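PDB 3M1G: putative glutathione S-transferase from Corynebacterium glutamicum, which probably works as a glutathione transferase of the ECM4-like group, joining glutathione to substrates or acting on its conjugates. Local coordinates for residues I35-P40 with N162-Q167; R80-L85 with P174-A179; R254-Y259 with R267-E272; H260-C265 with Q300-T305. One frame throughout, in Å; residues are numbered along the deposited sequence.

Interaction 1 of 4, residues I35-P40 with N162-Q167; sequences IVADVP and NLEWKQ
Glu164 is the first residue of 162-167 to meet 35-40, and it faces Ala37. Its carboxylate oxygen OE1 accepts the backbone N-H of Ala37, with N and OE1 2.9 Å apart. The bond is almost straight, at 178°, and uses the anti lone pair of OE1. The chain of Glu164 is bent at chi2 (-54°), which swings CD round toward this N-H. On the way, CG rests 3.5 Å from Ile35 O, and OE1 lies 3.5 Å from Val36 CB. OE1 has a second donor. A water 2.6 Å from Glu164 OE1 donates a hydrogen bond to it and accepts a weak one from Asp38 N. Two donors on one oxygen would be expected to favour the charged carboxylate. Arg34 adds a long, weak ion pair to OE2.

Trp165 follows and turns to the strand end. Its indole NE1 donates to a water 2.8 Å away, which lies in the ring plane at the edge. The same water donates to Ile35 O, so it bridges the indole and the strand carbonyl. Ile35 CG2 approaches Trp165 CZ2 obliquely, 3.9 Å off. Phe161 and Phe168 pack edge-to-face with the indole, and Tyr62 also touches it.

The segment 35-40 leaves strand 34-36, an outer strand of a small mixed sheet, and Val36 keeps backbone bonds to Trp55 and Val57. The arrangement therefore ties this extra sheet to the end of helix 154-163, the helix that follows the strands of the thioredoxin-like glutathione transferase domain.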
# COMPACT_ATOMS: atom_id res chain seq x y z
N ILE A 35 -27.97 -28.38 -8.39
CA ILE A 35 -28.33 -29.44 -7.49
C ILE A 35 -29.51 -28.96 -6.65
O ILE A 35 -29.42 -27.94 -5.98
CB ILE A 35 -27.15 -29.88 -6.58
CG1 ILE A 35 -25.85 -30.01 -7.37
CG2 ILE A 35 -27.48 -31.25 -5.95
CD1 ILE A 35 -24.64 -30.57 -6.60
N VAL A 36 -30.63 -29.68 -6.73
CA VAL A 36 -31.89 -29.22 -6.17
C VAL A 36 -32.61 -30.27 -5.31
O VAL A 36 -32.38 -31.47 -5.43
CB VAL A 36 -32.85 -28.71 -7.27
CG1 VAL A 36 -32.17 -27.61 -8.11
CG2 VAL A 36 -33.36 -29.86 -8.16
N ALA A 37 -33.47 -29.75 -4.45
CA ALA A 37 -34.29 -30.53 -3.53
C ALA A 37 -35.40 -31.31 -4.24
O ALA A 37 -35.77 -32.38 -3.75
CB ALA A 37 -34.91 -29.62 -2.44
N ASP A 38 -35.90 -30.85 -5.38
CA ASP A 38 -37.04 -31.55 -6.01
C ASP A 38 -36.65 -32.60 -7.06
O ASP A 38 -37.47 -33.05 -7.85
CB ASP A 38 -38.08 -30.57 -6.56
CG ASP A 38 -37.52 -29.64 -7.62
OD1 ASP A 38 -36.34 -29.74 -7.93
OD2 ASP A 38 -38.27 -28.79 -8.14
N VAL A 39 -35.38 -33.00 -7.07
CA VAL A 39 -34.98 -34.18 -7.80
C VAL A 39 -34.51 -35.17 -6.73
O VAL A 39 -33.73 -34.83 -5.83
CB VAL A 39 -33.88 -33.89 -8.84
CG1 VAL A 39 -33.38 -35.18 -9.45
CG2 VAL A 39 -34.37 -32.92 -9.90
N PRO A 40 -35.00 -36.40 -6.80
CA PRO A 40 -34.77 -37.30 -5.68
C PRO A 40 -33.42 -38.02 -5.69
O PRO A 40 -32.82 -38.25 -6.73
CB PRO A 40 -35.92 -38.28 -5.76
CG PRO A 40 -36.37 -38.25 -7.19
CD PRO A 40 -36.11 -36.84 -7.66
N ASN A 162 -27.84 -22.60 0.47
CA ASN A 162 -28.82 -22.04 1.39
C ASN A 162 -30.24 -22.58 1.23
O ASN A 162 -30.88 -22.88 2.22
CB ASN A 162 -28.87 -20.51 1.27
CG ASN A 162 -27.68 -19.85 1.98
OD1 ASN A 162 -27.59 -19.93 3.22
ND2 ASN A 162 -26.74 -19.28 1.21
N LEU A 163 -30.74 -22.68 -0.00
CA LEU A 163 -32.16 -22.97 -0.20
C LEU A 163 -32.42 -24.43 -0.56
O LEU A 163 -33.40 -24.98 -0.14
CB LEU A 163 -32.75 -22.07 -1.29
CG LEU A 163 -32.62 -20.55 -1.10
CD1 LEU A 163 -33.47 -19.82 -2.18
CD2 LEU A 163 -32.99 -20.15 0.33
N GLU A 164 -31.55 -25.07 -1.33
CA GLU A 164 -31.84 -26.44 -1.81
C GLU A 164 -31.37 -27.50 -0.82
O GLU A 164 -31.95 -28.59 -0.75
CB GLU A 164 -31.16 -26.69 -3.15
CG GLU A 164 -31.64 -25.77 -4.28
CD GLU A 164 -33.14 -25.78 -4.48
OE1 GLU A 164 -33.81 -26.87 -4.39
OE2 GLU A 164 -33.66 -24.68 -4.75
N TRP A 165 -30.33 -27.17 -0.05
CA TRP A 165 -29.68 -28.13 0.85
C TRP A 165 -30.15 -28.02 2.28
O TRP A 165 -29.57 -28.61 3.17
CB TRP A 165 -28.14 -27.95 0.80
CG TRP A 165 -27.48 -28.45 -0.45
CD1 TRP A 165 -27.31 -27.78 -1.64
CD2 TRP A 165 -26.88 -29.74 -0.64
NE1 TRP A 165 -26.66 -28.58 -2.54
CE2 TRP A 165 -26.38 -29.78 -1.95
CE3 TRP A 165 -26.73 -30.87 0.18
CZ2 TRP A 165 -25.74 -30.91 -2.46
CZ3 TRP A 165 -26.10 -31.98 -0.32
CH2 TRP A 165 -25.61 -32.00 -1.64
N LYS A 166 -31.25 -27.29 2.51
CA LYS A 166 -31.78 -27.02 3.83
C LYS A 166 -31.91 -28.21 4.76
O LYS A 166 -31.64 -28.11 5.98
CB LYS A 166 -33.20 -26.43 3.71
CG LYS A 166 -33.37 -25.01 4.08
CD LYS A 166 -34.78 -24.45 3.63
CE LYS A 166 -34.75 -22.89 3.45
NZ LYS A 166 -35.88 -22.39 2.59
N GLN A 167 -32.37 -29.34 4.23
CA GLN A 167 -32.56 -30.51 5.12
C GLN A 167 -31.24 -31.12 5.54
O GLN A 167 -31.25 -31.92 6.43
CB GLN A 167 -33.43 -31.57 4.45
CG GLN A 167 -34.82 -31.06 4.06
CD GLN A 167 -35.59 -30.34 5.19
OE1 GLN A 167 -36.25 -29.34 4.91
NE2 GLN A 167 -35.52 -30.85 6.44
O HOH W 1 -26.53 -26.99 -4.80
O HOH W 2 -35.98 -27.75 -5.60

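Interaction 2 of 4, residues R80-L85 with P174-A179; sequences RRLLGL and PNLYPA
Leu176 reaches from its loop to the end of helix 71-83, where it meets Leu82 and Leu83. Its CB points toward the helix and packs against Asn162. Beyond CG, the extended chi2 (171°) carries the methyl CD1 to the helix, where it makes both leucine contacts. Leu176 CD1 lies 3.9 Å from Leu82 CD1, the two side chains crossing at about a right angle. It also lies 4.0 Å from Leu83 CD2, and this approach is oblique. Leu83 CD2 serves twice, because Pro174 O is 3.6 Å from it. Pro174 turns its ring carbon CD to Leu82 O, at 3.8 Å. Ile246 of helix 243-253 touches both Leu82 and Leu176 and extends the cluster.

The helix closes here with a Schellman motif. Gly84 has positive phi, Leu85 N bonds back to Arg80 O at 3.0 Å, and Gly84 N bonds to Arg81 O at 3.2 Å.

All four touching residues are buried. The contact holds by van der Waals packing of methyls, a proline ring and carbonyl oxygens, while the backbones of Leu82, Leu83 and Leu176 find polar partners outside it, the first two in Arg170 and the third in Glu243.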
# COMPACT_ATOMS: atom_id res chain seq x y z
N ARG A 80 -20.40 -23.24 3.02
CA ARG A 80 -20.36 -24.65 3.41
C ARG A 80 -20.11 -24.82 4.91
O ARG A 80 -20.78 -25.64 5.58
CB ARG A 80 -19.35 -25.43 2.58
CG ARG A 80 -19.15 -26.91 2.93
CD ARG A 80 -18.24 -27.58 1.95
NE ARG A 80 -17.73 -28.89 2.37
CZ ARG A 80 -16.62 -29.09 3.07
NH1 ARG A 80 -15.87 -28.09 3.52
NH2 ARG A 80 -16.25 -30.33 3.35
N ARG A 81 -19.16 -24.06 5.43
CA ARG A 81 -18.90 -24.10 6.86
C ARG A 81 -20.05 -23.52 7.72
O ARG A 81 -20.48 -24.14 8.71
CB ARG A 81 -17.58 -23.42 7.18
CG ARG A 81 -17.24 -23.38 8.68
CD ARG A 81 -15.77 -23.46 8.97
NE ARG A 81 -15.57 -23.37 10.41
CZ ARG A 81 -15.83 -24.36 11.27
NH1 ARG A 81 -16.25 -25.56 10.86
NH2 ARG A 81 -15.64 -24.15 12.56
N LEU A 82 -20.56 -22.34 7.36
CA LEU A 82 -21.59 -21.71 8.14
C LEU A 82 -22.82 -22.61 8.25
O LEU A 82 -23.41 -22.71 9.33
CB LEU A 82 -21.99 -20.37 7.54
CG LEU A 82 -21.05 -19.17 7.78
CD1 LEU A 82 -21.55 -17.98 6.98
CD2 LEU A 82 -21.00 -18.85 9.28
N LEU A 83 -23.17 -23.28 7.15
CA LEU A 83 -24.38 -24.09 7.11
C LEU A 83 -24.23 -25.50 7.66
O LEU A 83 -25.24 -26.17 7.87
CB LEU A 83 -24.94 -24.16 5.69
CG LEU A 83 -25.33 -22.77 5.14
CD1 LEU A 83 -25.78 -22.93 3.67
CD2 LEU A 83 -26.42 -22.10 5.98
N GLY A 84 -23.00 -25.96 7.85
CA GLY A 84 -22.76 -27.31 8.35
C GLY A 84 -22.94 -28.37 7.28
O GLY A 84 -23.51 -29.43 7.54
N LEU A 85 -22.47 -28.06 6.07
CA LEU A 85 -22.50 -28.99 4.96
C LEU A 85 -21.18 -29.72 4.80
O LEU A 85 -21.02 -30.49 3.85
CB LEU A 85 -22.91 -28.30 3.66
CG LEU A 85 -24.31 -27.71 3.63
CD1 LEU A 85 -24.56 -26.92 2.35
CD2 LEU A 85 -25.39 -28.86 3.80
N PRO A 174 -27.79 -20.67 10.30
CA PRO A 174 -28.44 -19.39 10.02
C PRO A 174 -29.23 -19.40 8.70
O PRO A 174 -28.92 -20.17 7.78
CB PRO A 174 -27.25 -18.41 9.90
CG PRO A 174 -26.08 -19.27 9.55
CD PRO A 174 -26.33 -20.55 10.31
N ASN A 175 -30.20 -18.51 8.60
CA ASN A 175 -30.88 -18.16 7.35
C ASN A 175 -30.13 -16.98 6.71
O ASN A 175 -30.33 -15.80 7.07
CB ASN A 175 -32.36 -17.80 7.65
CG ASN A 175 -33.16 -17.48 6.40
OD1 ASN A 175 -32.59 -17.38 5.30
ND2 ASN A 175 -34.47 -17.30 6.55
N LEU A 176 -29.23 -17.31 5.78
CA LEU A 176 -28.33 -16.31 5.17
C LEU A 176 -28.98 -15.59 3.97
O LEU A 176 -28.45 -14.60 3.47
CB LEU A 176 -27.02 -16.99 4.70
CG LEU A 176 -26.22 -17.62 5.84
CD1 LEU A 176 -25.05 -18.45 5.31
CD2 LEU A 176 -25.68 -16.49 6.85
N TYR A 177 -30.12 -16.10 3.50
CA TYR A 177 -30.77 -15.55 2.30
C TYR A 177 -32.28 -15.49 2.52
O TYR A 177 -33.06 -16.19 1.84
CB TYR A 177 -30.43 -16.42 1.11
CG TYR A 177 -30.74 -15.81 -0.26
CD1 TYR A 177 -30.23 -14.56 -0.62
CD2 TYR A 177 -31.51 -16.49 -1.20
CE1 TYR A 177 -30.49 -14.00 -1.87
CE2 TYR A 177 -31.77 -15.93 -2.49
CZ TYR A 177 -31.25 -14.68 -2.80
OH TYR A 177 -31.45 -14.06 -4.02
N PRO A 178 -32.71 -14.68 3.49
CA PRO A 178 -34.12 -14.70 3.87
C PRO A 178 -35.05 -14.05 2.84
O PRO A 178 -34.70 -13.00 2.27
CB PRO A 178 -34.15 -13.88 5.15
CG PRO A 178 -32.84 -13.30 5.31
CD PRO A 178 -31.95 -13.70 4.26
N ALA A 179 -36.20 -14.66 2.65
CA ALA A 179 -37.19 -14.27 1.65
C ALA A 179 -37.45 -12.77 1.61
O ALA A 179 -37.47 -12.18 0.53
CB ALA A 179 -38.53 -15.05 1.87

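Interaction 3 of 4, residues R254-Y259 with R267-E272; sequences RFDAVY and RNKITE
Asp256 grips the backbone of Ile270 and Thr271 with its carboxylate. OD1 accepts Ile270 N at 2.8 Å through its syn lone pair, with an N-H to oxygen angle of 159°. OD2 takes a weak bond from Thr271 N, 3.4 Å away. The carboxylate thus spans two successive N-H groups where the 3-10 segment 270-272 starts. Thr271 CG2 also touches OD2, at 3.3 Å.

Within 267-272, Glu272 OE1 accepts Lys269 N at 2.9 Å through its anti lone pair, beside the backbone bond from Glu272 N to Lys269 O. The Lys269 chain crosses the Asp256 side chain at about a right angle, with CB 3.5 Å from OD1. In the dimer, Lys269 NZ forms a salt bridge with Glu272 of the second subunit. Thr271 OG1 also bonds to Glu272 of that subunit, so this turn lies at the dimer interface.

Both segments belong to the helical C-terminal domain of the glutathione transferase fold. Helix 255-259 holds a wider pi-type turn, in which Tyr259 N reaches back to Arg254 O. Tyr259 is predicted to lower the pKa of Cys70, the predicted nucleophile.

With CG anti to the backbone N (chi1 -162°), the Phe255 ring meets Ile270. Ile270 CD1 lies over one ring face as a CH-pi contact, 4.2 Å from the centroid of the Phe255 ring and offset toward the rim. Asn268 O sits at the ring edge, 3.8 Å from Phe255 CE1.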
# COMPACT_ATOMS: atom_id res chain seq x y z
N ARG A 254 -8.72 -9.66 1.17
CA ARG A 254 -7.58 -9.72 0.31
C ARG A 254 -7.07 -8.33 -0.07
O ARG A 254 -6.08 -8.19 -0.79
CB ARG A 254 -7.91 -10.50 -0.98
CG ARG A 254 -8.12 -11.99 -0.78
CD ARG A 254 -8.81 -12.65 -1.97
NE ARG A 254 -8.82 -14.10 -1.75
CZ ARG A 254 -9.65 -14.72 -0.89
NH1 ARG A 254 -10.55 -14.03 -0.23
NH2 ARG A 254 -9.56 -16.03 -0.70
N PHE A 255 -7.76 -7.30 0.37
CA PHE A 255 -7.46 -5.95 -0.12
C PHE A 255 -6.10 -5.38 0.32
O PHE A 255 -5.24 -5.12 -0.52
CB PHE A 255 -8.57 -4.98 0.21
CG PHE A 255 -8.52 -3.74 -0.62
CD1 PHE A 255 -7.75 -2.66 -0.22
CD2 PHE A 255 -9.23 -3.65 -1.77
CE1 PHE A 255 -7.70 -1.49 -0.97
CE2 PHE A 255 -9.20 -2.50 -2.54
CZ PHE A 255 -8.42 -1.39 -2.11
N ASP A 256 -5.91 -5.19 1.61
CA ASP A 256 -4.63 -4.65 2.06
C ASP A 256 -3.49 -5.60 1.74
O ASP A 256 -2.37 -5.16 1.36
CB ASP A 256 -4.66 -4.30 3.56
CG ASP A 256 -5.56 -3.10 3.88
OD1 ASP A 256 -6.03 -2.44 2.92
OD2 ASP A 256 -5.81 -2.82 5.09
N ALA A 257 -3.75 -6.91 1.83
CA ALA A 257 -2.72 -7.92 1.59
C ALA A 257 -2.23 -8.00 0.13
O ALA A 257 -1.05 -8.29 -0.11
CB ALA A 257 -3.19 -9.33 2.06
N VAL A 258 -3.13 -7.77 -0.83
CA VAL A 258 -2.82 -7.99 -2.25
C VAL A 258 -3.29 -6.86 -3.17
O VAL A 258 -2.51 -6.25 -3.87
CB VAL A 258 -3.43 -9.31 -2.79
CG1 VAL A 258 -3.26 -9.36 -4.32
CG2 VAL A 258 -2.78 -10.52 -2.12
N TYR A 259 -4.57 -6.57 -3.17
CA TYR A 259 -5.13 -5.66 -4.18
C TYR A 259 -4.59 -4.24 -4.05
O TYR A 259 -4.39 -3.55 -5.05
CB TYR A 259 -6.65 -5.61 -4.09
CG TYR A 259 -7.36 -6.97 -4.27
CD1 TYR A 259 -6.90 -7.93 -5.16
CD2 TYR A 259 -8.51 -7.27 -3.53
CE1 TYR A 259 -7.58 -9.15 -5.33
CE2 TYR A 259 -9.18 -8.47 -3.68
CZ TYR A 259 -8.72 -9.40 -4.59
OH TYR A 259 -9.39 -10.57 -4.76
N ARG A 267 -6.00 3.70 -3.06
CA ARG A 267 -6.26 5.09 -2.65
C ARG A 267 -5.99 5.22 -1.16
O ARG A 267 -5.46 6.22 -0.71
CB ARG A 267 -7.70 5.54 -2.88
CG ARG A 267 -7.88 7.05 -2.61
CD ARG A 267 -9.34 7.48 -2.68
NE ARG A 267 -10.05 7.02 -1.48
CZ ARG A 267 -11.37 7.11 -1.31
NH1 ARG A 267 -12.15 7.60 -2.26
NH2 ARG A 267 -11.92 6.67 -0.18
N ASN A 268 -6.41 4.20 -0.43
CA ASN A 268 -6.34 4.11 1.01
C ASN A 268 -6.27 2.64 1.33
O ASN A 268 -6.67 1.82 0.49
CB ASN A 268 -7.64 4.60 1.65
CG ASN A 268 -7.79 6.08 1.62
OD1 ASN A 268 -8.67 6.60 0.93
ND2 ASN A 268 -6.99 6.78 2.44
N LYS A 269 -5.78 2.30 2.52
CA LYS A 269 -5.89 0.93 3.01
C LYS A 269 -7.31 0.80 3.61
O LYS A 269 -7.91 1.79 4.05
CB LYS A 269 -4.83 0.61 4.08
CG LYS A 269 -3.42 0.33 3.53
CD LYS A 269 -2.35 0.23 4.62
CE LYS A 269 -2.52 -1.05 5.46
NZ LYS A 269 -1.39 -1.30 6.40
N ILE A 270 -7.83 -0.42 3.67
CA ILE A 270 -9.09 -0.65 4.37
C ILE A 270 -8.97 -0.24 5.82
O ILE A 270 -9.94 0.27 6.39
CB ILE A 270 -9.60 -2.10 4.24
CG1 ILE A 270 -9.84 -2.48 2.77
CG2 ILE A 270 -10.91 -2.30 5.04
CD1 ILE A 270 -10.78 -1.54 1.95
N THR A 271 -7.79 -0.42 6.44
CA THR A 271 -7.55 0.04 7.83
C THR A 271 -7.83 1.53 8.02
O THR A 271 -8.11 1.94 9.13
CB THR A 271 -6.10 -0.25 8.27
OG1 THR A 271 -5.22 0.45 7.40
CG2 THR A 271 -5.82 -1.82 8.19
N GLU A 272 -7.83 2.32 6.94
CA GLU A 272 -8.13 3.75 7.04
C GLU A 272 -9.59 4.12 6.74
O GLU A 272 -9.92 5.29 6.73
CB GLU A 272 -7.24 4.55 6.07
CG GLU A 272 -5.73 4.33 6.25
CD GLU A 272 -4.91 5.07 5.20
OE1 GLU A 272 -4.95 4.70 3.99
OE2 GLU A 272 -4.26 6.06 5.60

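Interaction 4 of 4, residues H260-C265 with Q300-T305; sequences HGHFKC and QHYYIT
His262 and Phe263 pack against Tyr302 and Tyr303 of helix 295-305. They project from a type I beta turn, Gly261 to Lys264, in the helical C-terminal domain of the glutathione transferase fold. The turn is closed by Lys264 N bonding to Gly261 O.

Two aromatic pairs carry the contact. His262 turns its edge to the face of Tyr303. The centroids are 4.8 Å apart, and the planes are inclined at 51°. His262 CG is anti to its backbone N (chi1 -175°) and stands over that face, offset toward the rim. CB of His262 lies 3.7 Å from Tyr303 CZ. The second pair is an offset edge-to-face stack, in which Tyr302 turns its edge to the face of Phe263. The planes are nearly perpendicular, at 80°, and Phe263 CZ is 3.8 Å from Tyr302 CE2. Phe263 also meets the rings of Tyr259, Tyr201 and Phe205, so the stack belongs to a larger aromatic cluster.

The polar ends point to other partners. His262 NE2 lies 3.2 Å from Tyr302 O, but the angle is too poor for a hydrogen bond; its bond is to His306 ND1. Tyr302 OH bonds to the hydroxyls of Tyr201 and Tyr259. Tyr201 is the predicted proton donor or acceptor. Tyr302, like Tyr259, is predicted to lower the pKa of the presumed active-site cysteine, consistent with a shared hydroxyl network.

One water joins the two segments. It accepts from Gly261 N at 3.0 Å and hydrogen-bonds Tyr303 OH at 3.1 Å.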
# COMPACT_ATOMS: atom_id res chain seq x y z
N HIS A 260 -4.38 -3.80 -2.83
CA HIS A 260 -3.84 -2.46 -2.54
C HIS A 260 -2.58 -2.14 -3.34
O HIS A 260 -2.51 -1.10 -4.00
CB HIS A 260 -3.59 -2.31 -1.02
CG HIS A 260 -3.13 -0.94 -0.60
ND1 HIS A 260 -1.81 -0.55 -0.71
CD2 HIS A 260 -3.81 0.14 -0.15
CE1 HIS A 260 -1.70 0.73 -0.37
NE2 HIS A 260 -2.90 1.16 0.04
N GLY A 261 -1.58 -3.02 -3.27
CA GLY A 261 -0.32 -2.86 -3.99
C GLY A 261 -0.24 -3.58 -5.35
O GLY A 261 -0.08 -2.95 -6.39
N HIS A 262 -0.38 -4.91 -5.32
CA HIS A 262 -0.28 -5.75 -6.52
C HIS A 262 -1.19 -5.29 -7.65
O HIS A 262 -0.74 -5.20 -8.79
CB HIS A 262 -0.59 -7.20 -6.13
CG HIS A 262 -0.40 -8.20 -7.23
ND1 HIS A 262 0.82 -8.44 -7.83
CD2 HIS A 262 -1.28 -9.07 -7.80
CE1 HIS A 262 0.69 -9.41 -8.72
NE2 HIS A 262 -0.58 -9.81 -8.72
N PHE A 263 -2.45 -4.97 -7.33
CA PHE A 263 -3.43 -4.46 -8.32
C PHE A 263 -3.55 -2.93 -8.35
O PHE A 263 -4.45 -2.38 -9.02
CB PHE A 263 -4.82 -5.08 -8.07
CG PHE A 263 -4.96 -6.54 -8.50
CD1 PHE A 263 -3.95 -7.20 -9.18
CD2 PHE A 263 -6.15 -7.19 -8.32
CE1 PHE A 263 -4.13 -8.51 -9.63
CE2 PHE A 263 -6.32 -8.53 -8.78
CZ PHE A 263 -5.29 -9.18 -9.41
N LYS A 264 -2.67 -2.24 -7.62
CA LYS A 264 -2.60 -0.77 -7.64
C LYS A 264 -3.92 -0.11 -7.26
O LYS A 264 -4.21 0.99 -7.70
CB LYS A 264 -2.13 -0.28 -9.01
CG LYS A 264 -0.76 -0.86 -9.46
CD LYS A 264 -0.23 -0.18 -10.72
CE LYS A 264 1.20 -0.60 -11.07
NZ LYS A 264 1.34 -2.02 -11.52
N CYS A 265 -4.70 -0.75 -6.38
CA CYS A 265 -6.01 -0.23 -6.01
C CYS A 265 -5.95 0.77 -4.83
O CYS A 265 -6.95 1.36 -4.45
CB CYS A 265 -6.93 -1.38 -5.58
SG CYS A 265 -7.39 -2.47 -6.89
N GLN A 300 0.91 -15.62 -1.74
CA GLN A 300 1.75 -16.39 -2.64
C GLN A 300 1.12 -16.55 -4.02
O GLN A 300 1.81 -16.42 -5.05
CB GLN A 300 2.06 -17.75 -2.03
CG GLN A 300 3.06 -17.62 -0.89
CD GLN A 300 3.43 -18.97 -0.31
OE1 GLN A 300 2.82 -19.95 -0.64
NE2 GLN A 300 4.42 -19.00 0.55
N HIS A 301 -0.18 -16.79 -4.07
CA HIS A 301 -0.81 -17.03 -5.36
C HIS A 301 -0.69 -15.78 -6.25
O HIS A 301 -0.25 -15.84 -7.39
CB HIS A 301 -2.27 -17.40 -5.23
CG HIS A 301 -2.98 -17.39 -6.55
ND1 HIS A 301 -2.81 -18.39 -7.49
CD2 HIS A 301 -3.78 -16.46 -7.13
CE1 HIS A 301 -3.49 -18.07 -8.59
NE2 HIS A 301 -4.08 -16.91 -8.39
N TYR A 302 -1.07 -14.65 -5.72
CA TYR A 302 -1.15 -13.46 -6.55
C TYR A 302 0.25 -12.99 -6.95
O TYR A 302 0.51 -12.74 -8.13
CB TYR A 302 -1.90 -12.35 -5.80
CG TYR A 302 -3.38 -12.51 -5.84
CD1 TYR A 302 -4.04 -13.28 -4.88
CD2 TYR A 302 -4.14 -11.92 -6.84
CE1 TYR A 302 -5.40 -13.43 -4.89
CE2 TYR A 302 -5.52 -12.06 -6.88
CZ TYR A 302 -6.15 -12.85 -5.91
OH TYR A 302 -7.53 -12.99 -5.90
N TYR A 303 1.12 -12.87 -5.96
CA TYR A 303 2.44 -12.24 -6.15
C TYR A 303 3.40 -13.14 -6.91
O TYR A 303 4.30 -12.63 -7.60
CB TYR A 303 3.07 -11.80 -4.81
CG TYR A 303 2.52 -10.50 -4.26
CD1 TYR A 303 2.96 -9.27 -4.75
CD2 TYR A 303 1.55 -10.49 -3.25
CE1 TYR A 303 2.46 -8.05 -4.22
CE2 TYR A 303 1.06 -9.27 -2.72
CZ TYR A 303 1.52 -8.07 -3.24
OH TYR A 303 1.05 -6.88 -2.75
N ILE A 304 3.25 -14.47 -6.79
CA ILE A 304 4.15 -15.40 -7.50
C ILE A 304 3.61 -15.76 -8.88
O ILE A 304 4.33 -15.72 -9.85
CB ILE A 304 4.40 -16.69 -6.69
CG1 ILE A 304 5.16 -16.34 -5.41
CG2 ILE A 304 5.20 -17.73 -7.52
CD1 ILE A 304 5.31 -17.55 -4.44
N THR A 305 2.33 -16.02 -8.96
CA THR A 305 1.68 -16.46 -10.20
C THR A 305 1.50 -15.40 -11.27
O THR A 305 1.54 -15.72 -12.44
CB THR A 305 0.28 -17.03 -9.79
OG1 THR A 305 0.53 -18.27 -9.15
CG2 THR A 305 -0.69 -17.16 -10.94
O HOH W 3 -0.95 -5.14 -1.24

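Overall arrangement
The four contacts form two pairs on opposite sides of the chain's centre. Interactions 1 and 2 touch, with centres 13 Å apart, and Trp165 CB packs 4.0 Å from Leu85 CD1. Both lie away from the predicted active-site residues. Interactions 3 and 4 are closer, with centres 11 Å apart. Their loop and helix are probably hydrogen-bonded at Phe255 O and His260 N, 2.8 Å apart, and Val258 CG1 packs 3.5 Å from Tyr302 CG. Together they hold Tyr259 and Tyr302, both predicted to lower the pKa of Cys70, the predicted nucleophile. Interaction 1 lies about 38 Å, centre to centre, from both interactions 3 and 4.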